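Local coordinates for protein 5,10-methylenetetrahydromethanopterin reductase (Methanopyrus kandleri, PDB 1EZW) that catalyses the reversible, coenzyme F420-dependent reduction of methylenetetrahydromethanopterin to methyltetrahydromethanopterin, a step of methanogenesis from carbon dioxide, at residues 198-203 / 312-317; 223-228 / 319-324; 192-197 / 227-232. All coordinates share one frame; numbering follows the deposited sequence.

Contact 1 (198-203 / 312-317)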
loop_
_atom_site.group_PDB
_atom_site.type_symbol
_atom_site.label_atom_id
_atom_site.label_comp_id
_atom_site.label_asym_id
_atom_site.label_seq_id
_atom_site.Cartn_x
_atom_site.Cartn_y
_atom_site.Cartn_z
ATOM N N SER A 198 -8.143 -17.996 -29.107
ATOM C CA SER A 198 -6.716 -18.259 -29.049
ATOM C C SER A 198 -6.103 -18.764 -30.365
ATOM O O SER A 198 -4.926 -19.112 -30.394
ATOM C CB SER A 198 -6.460 -19.320 -27.951
ATOM O OG SER A 198 -7.055 -18.918 -26.712
ATOM N N ASN A 199 -6.880 -18.748 -31.440
ATOM C CA ASN A 199 -6.387 -19.336 -32.706
ATOM C C ASN A 199 -6.500 -18.361 -33.894
ATOM O O ASN A 199 -7.417 -17.548 -33.960
ATOM C CB ASN A 199 -7.195 -20.628 -32.905
ATOM C CG ASN A 199 -6.734 -21.451 -34.108
ATOM O OD1 ASN A 199 -7.011 -21.099 -35.263
ATOM N ND2 ASN A 199 -6.032 -22.541 -33.842
ATOM N N PRO A 200 -5.529 -18.396 -34.829
ATOM C CA PRO A 200 -5.554 -17.507 -35.989
ATOM C C PRO A 200 -6.875 -17.499 -36.756
ATOM O O PRO A 200 -7.286 -16.439 -37.229
ATOM C CB PRO A 200 -4.383 -18.028 -36.841
ATOM C CG PRO A 200 -3.394 -18.468 -35.752
ATOM C CD PRO A 200 -4.345 -19.276 -34.886
ATOM N N LYS A 201 -7.542 -18.648 -36.856
ATOM C CA LYS A 201 -8.796 -18.711 -37.609
ATOM C C LYS A 201 -9.900 -17.841 -37.029
ATOM O O LYS A 201 -10.761 -17.327 -37.755
ATOM C CB LYS A 201 -9.274 -20.166 -37.741
ATOM C CG LYS A 201 -8.372 -20.952 -38.707
ATOM C CD LYS A 201 -8.975 -22.304 -39.100
ATOM C CE LYS A 201 -8.885 -23.335 -38.018
ATOM N NZ LYS A 201 -7.478 -23.722 -37.713
ATOM N N ASP A 202 -9.878 -17.673 -35.709
ATOM C CA ASP A 202 -10.889 -16.851 -35.078
ATOM C C ASP A 202 -10.672 -15.410 -35.485
ATOM O O ASP A 202 -11.631 -14.674 -35.710
ATOM C CB ASP A 202 -10.777 -16.987 -33.557
ATOM C CG ASP A 202 -10.924 -18.406 -33.111
ATOM O OD1 ASP A 202 -11.950 -19.032 -33.452
ATOM O OD2 ASP A 202 -10.019 -18.908 -32.418
ATOM N N PHE A 203 -9.411 -15.002 -35.581
ATOM C CA PHE A 203 -9.110 -13.633 -35.940
ATOM C C PHE A 203 -9.239 -13.352 -37.425
ATOM O O PHE A 203 -9.464 -12.215 -37.822
ATOM C CB PHE A 203 -7.756 -13.223 -35.369
ATOM C CG PHE A 203 -7.779 -13.162 -33.848
ATOM C CD1 PHE A 203 -7.497 -14.292 -33.081
ATOM C CD2 PHE A 203 -8.266 -12.014 -33.213
ATOM C CE1 PHE A 203 -7.709 -14.294 -31.695
ATOM C CE2 PHE A 203 -8.486 -12.002 -31.827
ATOM C CZ PHE A 203 -8.213 -13.141 -31.076
ATOM N N GLU A 312 3.384 -15.966 -33.297
ATOM C CA GLU A 312 3.690 -15.405 -34.607
ATOM C C GLU A 312 2.478 -15.526 -35.553
ATOM O O GLU A 312 2.161 -14.573 -36.270
ATOM C CB GLU A 312 4.913 -16.114 -35.230
ATOM C CG GLU A 312 6.179 -15.958 -34.411
ATOM C CD GLU A 312 7.358 -16.718 -34.989
ATOM O OE1 GLU A 312 7.118 -17.767 -35.633
ATOM O OE2 GLU A 312 8.514 -16.274 -34.772
ATOM N N GLU A 313 1.795 -16.669 -35.540
ATOM C CA GLU A 313 0.643 -16.859 -36.419
ATOM C C GLU A 313 -0.541 -15.971 -36.007
ATOM O O GLU A 313 -1.288 -15.500 -36.849
ATOM C CB GLU A 313 0.209 -18.321 -36.446
ATOM C CG GLU A 313 1.276 -19.245 -37.023
ATOM C CD GLU A 313 1.719 -18.803 -38.405
ATOM O OE1 GLU A 313 0.847 -18.705 -39.293
ATOM O OE2 GLU A 313 2.927 -18.541 -38.584
ATOM N N LEU A 314 -0.722 -15.759 -34.702
ATOM C CA LEU A 314 -1.793 -14.865 -34.262
ATOM C C LEU A 314 -1.517 -13.449 -34.728
ATOM O O LEU A 314 -2.425 -12.769 -35.223
ATOM C CB LEU A 314 -1.913 -14.890 -32.730
ATOM C CG LEU A 314 -2.582 -16.155 -32.223
ATOM C CD1 LEU A 314 -2.431 -16.178 -30.688
ATOM C CD2 LEU A 314 -4.034 -16.205 -32.614
ATOM N N LEU A 315 -0.266 -13.004 -34.601
ATOM C CA LEU A 315 0.088 -11.655 -35.020
ATOM C C LEU A 315 -0.176 -11.507 -36.528
ATOM O O LEU A 315 -0.625 -10.466 -36.971
ATOM C CB LEU A 315 1.548 -11.347 -34.726
ATOM C CG LEU A 315 2.033 -11.486 -33.269
ATOM C CD1 LEU A 315 3.427 -10.896 -33.176
ATOM C CD2 LEU A 315 1.108 -10.772 -32.317
ATOM N N LYS A 316 0.112 -12.550 -37.307
ATOM C CA LYS A 316 -0.147 -12.476 -38.755
ATOM C C LYS A 316 -1.630 -12.320 -39.045
ATOM O O LYS A 316 -2.007 -11.746 -40.086
ATOM C CB LYS A 316 0.354 -13.729 -39.467
ATOM C CG LYS A 316 1.847 -13.906 -39.401
ATOM C CD LYS A 316 2.252 -15.166 -40.185
ATOM C CE LYS A 316 3.631 -15.642 -39.778
ATOM N NZ LYS A 316 3.580 -16.103 -38.339
ATOM N N ALA A 317 -2.467 -12.860 -38.152
ATOM C CA ALA A 317 -3.927 -12.787 -38.275
ATOM C C ALA A 317 -4.511 -11.464 -37.736
ATOM O O ALA A 317 -5.729 -11.292 -37.728
ATOM C CB ALA A 317 -4.581 -13.981 -37.581
#
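Pro200 and Leu314 bring the two backbones together, with their CA atoms 4.9 Å apart. Pro200 opens helix 200-216, and Leu314 lies in the last turn of helix 304-316. Both helices belong to the outer layer of a TIM barrel, so this is helix-to-helix packing outside the sheet. No hydrogen bond spans it.

The N-terminal end of helix 200-216 is closed by a capping box. Asn199 is the N-cap, and its OD1 accepts from Lys201 N at 3.0 Å. The return bond, from Asn199 N to Asp202 OD2, is weak. Asp202 OD1 also forms a salt bridge with Arg263.

Leu314 has CD1 anti to CA (chi2 171°), and the other branch, CD2, is the one turned to Pro200. CD2 does most of the touching: it lies 3.5 Å from Pro200 N and 3.8 Å from Pro200 CD. The leucine and proline side chains cross at about a right angle. The same methyl also reaches Phe203 CD1 at an oblique angle to the ring. Further round the proline ring, Pro200 CG lies 3.7 Å from Glu313 CB. Ala317 follows the end of its helix, and its CB packs 3.9 Å from Phe203 CB.

Contact 2 (223-228 / 319-324)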
loop_
_atom_site.group_PDB
_atom_site.type_symbol
_atom_site.label_atom_id
_atom_site.label_comp_id
_atom_site.label_asym_id
_atom_site.label_seq_id
_atom_site.Cartn_x
_atom_site.Cartn_y
_atom_site.Cartn_z
ATOM N N GLU A 223 -5.383 1.770 -35.584
ATOM C CA GLU A 223 -5.739 2.581 -34.427
ATOM C C GLU A 223 -6.350 1.688 -33.354
ATOM O O GLU A 223 -6.610 2.131 -32.233
ATOM C CB GLU A 223 -6.816 3.597 -34.797
ATOM C CG GLU A 223 -6.364 4.692 -35.724
ATOM C CD GLU A 223 -7.507 5.620 -36.099
ATOM O OE1 GLU A 223 -8.308 5.991 -35.204
ATOM O OE2 GLU A 223 -7.594 5.984 -37.289
ATOM N N ILE A 224 -6.613 0.438 -33.713
ATOM C CA ILE A 224 -7.271 -0.474 -32.809
ATOM C C ILE A 224 -6.376 -1.600 -32.318
ATOM O O ILE A 224 -5.721 -2.289 -33.093
ATOM C CB ILE A 224 -8.530 -1.041 -33.496
ATOM C CG1 ILE A 224 -9.407 0.153 -33.926
ATOM C CG2 ILE A 224 -9.299 -1.979 -32.549
ATOM C CD1 ILE A 224 -10.556 -0.201 -34.774
ATOM N N ASP A 225 -6.309 -1.732 -30.996
ATOM C CA ASP A 225 -5.512 -2.790 -30.385
ATOM C C ASP A 225 -6.382 -4.044 -30.348
ATOM O O ASP A 225 -7.344 -4.128 -29.567
ATOM C CB ASP A 225 -5.084 -2.340 -28.964
ATOM C CG ASP A 225 -4.096 -3.306 -28.303
ATOM O OD1 ASP A 225 -3.401 -4.040 -29.028
ATOM O OD2 ASP A 225 -3.984 -3.302 -27.056
ATOM N N VAL A 226 -6.087 -5.027 -31.211
ATOM C CA VAL A 226 -6.851 -6.267 -31.232
ATOM C C VAL A 226 -6.223 -7.222 -30.216
ATOM O O VAL A 226 -5.137 -7.769 -30.438
ATOM C CB VAL A 226 -6.829 -6.913 -32.655
ATOM C CG1 VAL A 226 -7.622 -8.193 -32.668
ATOM C CG2 VAL A 226 -7.477 -5.944 -33.643
ATOM N N ALA A 227 -6.931 -7.419 -29.106
ATOM C CA ALA A 227 -6.419 -8.232 -27.999
ATOM C C ALA A 227 -7.028 -9.596 -27.930
ATOM O O ALA A 227 -8.260 -9.752 -27.879
ATOM C CB ALA A 227 -6.657 -7.489 -26.680
ATOM N N ALA A 228 -6.172 -10.617 -27.950
ATOM C CA ALA A 228 -6.660 -11.971 -27.850
ATOM C C ALA A 228 -6.694 -12.395 -26.385
ATOM O O ALA A 228 -5.645 -12.458 -25.758
ATOM C CB ALA A 228 -5.714 -12.924 -28.628
ATOM N N VAL A 319 -3.752 -9.965 -34.549
ATOM C CA VAL A 319 -3.695 -9.746 -33.086
ATOM C C VAL A 319 -2.533 -8.795 -32.769
ATOM O O VAL A 319 -1.440 -8.920 -33.352
ATOM C CB VAL A 319 -3.470 -11.076 -32.351
ATOM C CG1 VAL A 319 -3.231 -10.807 -30.820
ATOM C CG2 VAL A 319 -4.694 -12.009 -32.564
ATOM N N THR A 320 -2.733 -7.830 -31.858
ATOM C CA THR A 320 -1.663 -6.935 -31.484
ATOM C C THR A 320 -1.389 -6.995 -29.966
ATOM O O THR A 320 -0.330 -6.621 -29.532
ATOM C CB THR A 320 -1.909 -5.465 -31.934
ATOM O OG1 THR A 320 -3.196 -5.010 -31.481
ATOM C CG2 THR A 320 -1.869 -5.396 -33.466
ATOM N N GLN A 321 -2.346 -7.498 -29.180
ATOM C CA GLN A 321 -2.113 -7.662 -27.724
ATOM C C GLN A 321 -2.427 -9.113 -27.398
ATOM O O GLN A 321 -3.531 -9.580 -27.629
ATOM C CB GLN A 321 -3.012 -6.749 -26.829
ATOM C CG GLN A 321 -2.758 -7.054 -25.322
ATOM C CD GLN A 321 -3.560 -6.204 -24.333
ATOM O OE1 GLN A 321 -3.751 -6.624 -23.159
ATOM N NE2 GLN A 321 -3.993 -5.011 -24.760
ATOM N N VAL A 322 -1.436 -9.851 -26.898
ATOM C CA VAL A 322 -1.667 -11.249 -26.550
ATOM C C VAL A 322 -1.963 -11.281 -25.043
ATOM O O VAL A 322 -1.085 -10.953 -24.254
ATOM C CB VAL A 322 -0.429 -12.092 -26.839
ATOM C CG1 VAL A 322 -0.674 -13.511 -26.396
ATOM C CG2 VAL A 322 -0.163 -12.080 -28.373
ATOM N N VAL A 323 -3.182 -11.645 -24.659
ATOM C CA VAL A 323 -3.508 -11.663 -23.227
ATOM C C VAL A 323 -3.409 -13.078 -22.724
ATOM O O VAL A 323 -4.171 -13.948 -23.108
ATOM C CB VAL A 323 -4.932 -11.124 -22.935
ATOM C CG1 VAL A 323 -5.153 -11.094 -21.404
ATOM C CG2 VAL A 323 -5.075 -9.662 -23.513
ATOM N N VAL A 324 -2.465 -13.279 -21.819
ATOM C CA VAL A 324 -2.235 -14.582 -21.229
ATOM C C VAL A 324 -3.309 -14.792 -20.176
ATOM O O VAL A 324 -3.362 -14.047 -19.194
ATOM C CB VAL A 324 -0.844 -14.580 -20.566
ATOM C CG1 VAL A 324 -0.654 -15.830 -19.708
ATOM C CG2 VAL A 324 0.257 -14.440 -21.648
#
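This is a buried pairing of two neighbouring parallel strands, 225-228 and 321-324, in the eight-stranded sheet of the barrel. The strand axes approach to 4.7 Å, and their directions differ by 26°. Ala227 pairs with Gln321, and Ala228 with Val322.

Ala228 uses both its backbone N and O. Its N donates to Gln321 O, and its O accepts from Val323 N at 2.8 Å. Two residues earlier, Val226 O takes two donors. Thr320 N comes in the carbonyl plane at 2.8 Å, while Gln321 N stands above that plane at 3.1 Å.

Asp225 adds a polar grip at the start of the strand. Its CG is anti to the backbone N (chi1 -173°), and its two oxygens take different partners. Thr320 OG1 donates to the anti lone pair of Asp225 OD1 at 2.6 Å. The same hydroxyl accepts a weak bond from Val226 N. Gln321 NE2 meets Asp225 OD2 on the syn side at 2.9 Å, with the carboxylate and amide planes 27° apart. Asp225 OD2 also bonds Tyr174 OH, and Gln321 OE1 is held by Trp35 NE1. These bonds probably fix the rotation of both the carboxylate and the amide.

On the face with Ala228 and Val322, Ala228 CB touches Val319 CG1 at 3.9 Å, and Phe203 of helix 200-216 covers this side. On the other face, Ala227 CB lies 3.7 Å from Gln321 CB. Adjacent parallel strands with helices packed outside them are the pattern of a (beta/alpha)8, or TIM, barrel.

Contact 3 (192-197 / 227-232)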
loop_
_atom_site.group_PDB
_atom_site.type_symbol
_atom_site.label_atom_id
_atom_site.label_comp_id
_atom_site.label_asym_id
_atom_site.label_seq_id
_atom_site.Cartn_x
_atom_site.Cartn_y
_atom_site.Cartn_z
ATOM N N GLY A 192 -9.657 -0.524 -28.477
ATOM C CA GLY A 192 -9.250 -1.911 -28.589
ATOM C C GLY A 192 -10.406 -2.875 -28.466
ATOM O O GLY A 192 -11.505 -2.506 -28.041
ATOM N N VAL A 193 -10.158 -4.131 -28.829
ATOM C CA VAL A 193 -11.174 -5.148 -28.782
ATOM C C VAL A 193 -10.641 -6.375 -28.054
ATOM O O VAL A 193 -9.552 -6.856 -28.345
ATOM C CB VAL A 193 -11.591 -5.563 -30.233
ATOM C CG1 VAL A 193 -12.878 -6.423 -30.181
ATOM C CG2 VAL A 193 -11.765 -4.324 -31.096
ATOM N N LEU A 194 -11.404 -6.876 -27.092
ATOM C CA LEU A 194 -11.018 -8.069 -26.348
ATOM C C LEU A 194 -11.824 -9.217 -26.908
ATOM O O LEU A 194 -13.053 -9.308 -26.730
ATOM C CB LEU A 194 -11.333 -7.871 -24.847
ATOM C CG LEU A 194 -10.568 -6.689 -24.241
ATOM C CD1 LEU A 194 -11.142 -6.330 -22.852
ATOM C CD2 LEU A 194 -9.102 -7.045 -24.128
ATOM N N VAL A 195 -11.134 -10.084 -27.641
ATOM C CA VAL A 195 -11.774 -11.239 -28.252
ATOM C C VAL A 195 -11.372 -12.513 -27.528
ATOM O O VAL A 195 -10.191 -12.817 -27.420
ATOM C CB VAL A 195 -11.355 -11.326 -29.734
ATOM C CG1 VAL A 195 -12.023 -12.541 -30.410
ATOM C CG2 VAL A 195 -11.719 -10.041 -30.429
ATOM N N ASN A 196 -12.362 -13.231 -27.015
ATOM C CA ASN A 196 -12.126 -14.489 -26.332
ATOM C C ASN A 196 -11.842 -15.538 -27.400
ATOM O O ASN A 196 -12.774 -16.153 -27.932
ATOM C CB ASN A 196 -13.360 -14.911 -25.523
ATOM C CG ASN A 196 -13.447 -14.211 -24.172
ATOM O OD1 ASN A 196 -14.483 -14.242 -23.507
ATOM N ND2 ASN A 196 -12.353 -13.610 -23.749
ATOM N N ALA A 197 -10.567 -15.690 -27.740
ATOM C CA ALA A 197 -10.154 -16.697 -28.731
ATOM C C ALA A 197 -8.657 -16.840 -28.665
ATOM O O ALA A 197 -7.961 -15.897 -28.277
ATOM C CB ALA A 197 -10.591 -16.242 -30.163
ATOM N N ALA A 227 -6.931 -7.419 -29.106
ATOM C CA ALA A 227 -6.419 -8.232 -27.999
ATOM C C ALA A 227 -7.028 -9.596 -27.930
ATOM O O ALA A 227 -8.260 -9.752 -27.879
ATOM C CB ALA A 227 -6.657 -7.489 -26.680
ATOM N N ALA A 228 -6.172 -10.617 -27.950
ATOM C CA ALA A 228 -6.660 -11.971 -27.850
ATOM C C ALA A 228 -6.694 -12.395 -26.385
ATOM O O ALA A 228 -5.645 -12.458 -25.758
ATOM C CB ALA A 228 -5.714 -12.924 -28.628
ATOM N N TYR A 229 -7.887 -12.626 -25.851
ATOM C CA TYR A 229 -8.036 -13.090 -24.470
ATOM C C TYR A 229 -7.914 -14.614 -24.613
ATOM O O TYR A 229 -8.890 -15.305 -24.933
ATOM C CB TYR A 229 -9.425 -12.679 -23.946
ATOM C CG TYR A 229 -9.442 -11.507 -22.962
ATOM C CD1 TYR A 229 -8.437 -10.536 -22.959
ATOM C CD2 TYR A 229 -10.506 -11.350 -22.079
ATOM C CE1 TYR A 229 -8.502 -9.421 -22.083
ATOM C CE2 TYR A 229 -10.584 -10.257 -21.214
ATOM C CZ TYR A 229 -9.585 -9.299 -21.219
ATOM O OH TYR A 229 -9.703 -8.202 -20.383
ATOM N N THR A 230 -6.713 -15.136 -24.361
ATOM C CA THR A 230 -6.431 -16.561 -24.552
ATOM C C THR A 230 -6.480 -17.497 -23.363
ATOM O O THR A 230 -6.492 -17.067 -22.204
ATOM C CB THR A 230 -5.016 -16.745 -25.146
ATOM O OG1 THR A 230 -4.023 -16.537 -24.115
ATOM C CG2 THR A 230 -4.761 -15.731 -26.281
ATOM N N CYS A 231 -6.582 -18.785 -23.676
ATOM C CA CYS A 231 -6.421 -19.851 -22.696
ATOM C C CYS A 231 -4.925 -20.076 -22.973
ATOM O O CYS A 231 -4.533 -20.428 -24.103
ATOM C CB CYS A 231 -7.226 -21.084 -23.067
ATOM S SG CYS A 231 -6.728 -22.500 -22.110
ATOM N N PHE A 232 -4.068 -19.887 -21.970
ATOM C CA PHE A 232 -2.637 -19.934 -22.240
ATOM C C PHE A 232 -1.936 -20.850 -21.266
ATOM O O PHE A 232 -2.258 -20.837 -20.064
ATOM C CB PHE A 232 -2.112 -18.494 -22.077
ATOM C CG PHE A 232 -0.733 -18.260 -22.565
ATOM C CD1 PHE A 232 -0.525 -17.635 -23.791
ATOM C CD2 PHE A 232 0.359 -18.540 -21.756
ATOM C CE1 PHE A 232 0.768 -17.279 -24.203
ATOM C CE2 PHE A 232 1.657 -18.194 -22.158
ATOM C CZ PHE A 232 1.861 -17.566 -23.366
#
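Leu194 has CG anti to its carbonyl carbon (chi1 -61°), which sets CG on the Tyr229 side, over one face of the ring. Tyr229 has an unusual chi1 of -105°, and its ring lies over Leu194. Leu194 CB sits 4.2 Å from the ring centroid, almost on the ring normal, a CH-pi contact. Leu194 CD1 approaches Tyr229 OH at 3.4 Å. That hydroxyl is buried and has no polar partner in the model. At the ring edge, Asn196 ND2 lies 3.4 Å from Tyr229 CD2, with the amide and ring planes 26° apart.

The strands run parallel, with Leu194 opposite Ala227 and Val195 opposite Ala228. Ala227 N donates to Val193 O at 2.8 Å. Val195 N donates to Ala227 O at 2.9 Å, nearly straight. Tyr229 N then bonds Val195 O at 2.8 Å.

An alanine in place of Tyr229 would probably open a gap over Leu194 and leave the Asn196 amide without its ring neighbour.

Helix 200-216 connects the two strands, as a right-handed beta-alpha-beta crossover, and covers one face of the pair. Phe203 of that helix packs on Val195 and Ala228. On the opposite sheet face, Tyr229 meets Trp35 edge-to-face and touches Val323 of strand 321-324.

How the contacts relate
From the N terminus, strand 192-196 leads into helix 200-216 and then strand 225-229. Contact 3 closes this short loop by pairing the two strands. Much later, helix 304-316 leads into strand 321-324. Contact 1 closes the longest loop, from the start of helix 200-216 to the end of helix 304-316. Contact 2 closes a slightly shorter one, back to strand 225-229. Contact 1 crosses both contact 2 and contact 3 along the chain. Contacts 2 and 3 overlap at Ala227 and Ala228, so strand 225-229 has a neighbour on each edge. Phe203 joins contact 1 to their sheet. Two further bonds, Thr230 OG1 with Val323 O and Ser198 OG with Cys231 N, join the contacts.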